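PDB 4UHQ: large component of pyocin AP41 from Pseudomonas aeruginosa, which kills bacteria as a bacteriocin whose DNase domain, the part described here, is a metal-binding endonuclease of the HNH family that cuts DNA. Local coordinates for the nickel (II) ion site. Sequence-based numbering; all coordinates share one arbitrary frame.

The nickel (II) ion site. Residues 95, 97-98, 122, 126. With NI (nickel (II) ion), chain B; CIT (citric acid), chain C.
Three histidines of the HNH (beta-beta-alpha metal) motif hold the nickel ion in the DNase active site: His97 from strand 95-98, and His122 and His126 one turn apart on helix 119-132. The site is near octahedral, each imidazole nitrogen facing an oxygen across the metal. His97 has CG anti to the backbone N (chi1 158°) and binds through ND1, 2.1 Å from NI, opposite the citrate hydroxyl O7. His122 and His126 reach in tip first: NE2 of His122 lies 2.1 Å from NI, opposite water 1, and NE2 of His126 faces the citrate carboxylate oxygen O6. CB of His97 sits over the rim of one face of the His122 ring, whereas the His126 ring turns an edge to CD2 of His122. The far nitrogen ND1 of His122 donates to Glu95 OE1 at 2.8 Å, in the ring plane and onto the anti lone pair; this second-shell bond fixes the ring's rotation and may make NE2 a stronger donor to the metal. Citrate, probably from crystallisation, chelates through O7 and O6, the latter 2.1 Å from NI. His98, the family's general base, points away from the metal, CG anti to its carbonyl carbon (chi1 -71°), and grips the citrate's central carboxylate: its backbone N donates to O6 at 2.9 Å, and its ring ND1 donates nearly in plane to O5 at 2.7 Å.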
loop_
_atom_site.group_PDB
_atom_site.type_symbol
_atom_site.label_atom_id
_atom_site.label_comp_id
_atom_site.label_asym_id
_atom_site.label_seq_id
_atom_site.Cartn_x
_atom_site.Cartn_y
_atom_site.Cartn_z
ATOM N N GLU A 95 0.663 4.099 3.597
ATOM C CA GLU A 95 -0.712 3.616 3.591
ATOM C C GLU A 95 -1.044 2.901 2.310
ATOM O O GLU A 95 -0.502 3.233 1.266
ATOM C CB GLU A 95 -1.691 4.827 3.778
ATOM C CG GLU A 95 -1.536 5.376 5.218
ATOM C CD GLU A 95 -2.359 6.583 5.531
ATOM O OE1 GLU A 95 -2.992 7.126 4.598
ATOM O OE2 GLU A 95 -2.339 7.005 6.715
ATOM N N HIS A 97 -3.834 2.594 -0.274
ATOM C CA HIS A 97 -5.052 3.294 -0.705
ATOM C C HIS A 97 -5.764 2.505 -1.795
ATOM O O HIS A 97 -5.148 1.911 -2.694
ATOM C CB HIS A 97 -4.655 4.709 -1.183
ATOM C CG HIS A 97 -5.619 5.390 -2.128
ATOM N ND1 HIS A 97 -6.848 5.930 -1.749
ATOM C CD2 HIS A 97 -5.459 5.716 -3.437
ATOM C CE1 HIS A 97 -7.407 6.511 -2.796
ATOM N NE2 HIS A 97 -6.587 6.391 -3.836
ATOM N N HIS A 98 -7.087 2.475 -1.680
ATOM C CA HIS A 98 -7.929 1.871 -2.700
ATOM C C HIS A 98 -8.189 2.898 -3.797
ATOM O O HIS A 98 -8.816 3.928 -3.580
ATOM C CB HIS A 98 -9.248 1.383 -2.058
ATOM C CG HIS A 98 -9.036 0.191 -1.175
ATOM N ND1 HIS A 98 -8.692 0.287 0.162
ATOM C CD2 HIS A 98 -9.109 -1.132 -1.466
ATOM C CE1 HIS A 98 -8.526 -0.946 0.648
ATOM N NE2 HIS A 98 -8.771 -1.820 -0.320
ATOM N N HIS A 122 -2.112 10.532 0.444
ATOM C CA HIS A 122 -3.434 9.881 0.468
ATOM C C HIS A 122 -4.544 10.901 0.745
ATOM O O HIS A 122 -5.614 10.883 0.112
ATOM C CB HIS A 122 -3.416 8.811 1.568
ATOM C CG HIS A 122 -4.549 7.832 1.502
ATOM N ND1 HIS A 122 -4.730 6.867 2.470
ATOM C CD2 HIS A 122 -5.518 7.620 0.582
ATOM C CE1 HIS A 122 -5.796 6.137 2.183
ATOM N NE2 HIS A 122 -6.322 6.597 1.059
ATOM N N HIS A 126 -7.750 12.090 -1.834
ATOM C CA HIS A 126 -9.161 12.108 -1.525
ATOM C C HIS A 126 -9.774 13.498 -1.649
ATOM O O HIS A 126 -10.909 13.607 -2.106
ATOM C CB HIS A 126 -9.409 11.497 -0.162
ATOM C CG HIS A 126 -9.356 10.010 -0.208
ATOM N ND1 HIS A 126 -10.413 9.270 -0.676
ATOM C CD2 HIS A 126 -8.359 9.133 0.069
ATOM C CE1 HIS A 126 -10.069 7.993 -0.697
ATOM N NE2 HIS A 126 -8.834 7.882 -0.235
HETATM NI NI NI B . -7.992 5.954 -0.003
HETATM C C1 CIT C . -11.764 3.938 1.095
HETATM O O1 CIT C . -13.027 4.161 1.040
HETATM O O2 CIT C . -11.191 3.629 0.055
HETATM C C2 CIT C . -11.041 4.121 2.405
HETATM C C3 CIT C . -9.557 4.529 2.311
HETATM O O7 CIT C . -9.478 5.788 1.672
HETATM C C4 CIT C . -8.968 4.630 3.719
HETATM C C5 CIT C . -9.511 5.838 4.438
HETATM O O3 CIT C . -9.789 6.901 3.839
HETATM O O4 CIT C . -9.715 5.693 5.656
HETATM C C6 CIT C . -8.670 3.570 1.545
HETATM O O5 CIT C . -8.793 2.345 1.861
HETATM O O6 CIT C . -7.912 3.972 0.635
HETATM O O HOH W 1 -9.563 5.209 -1.280
#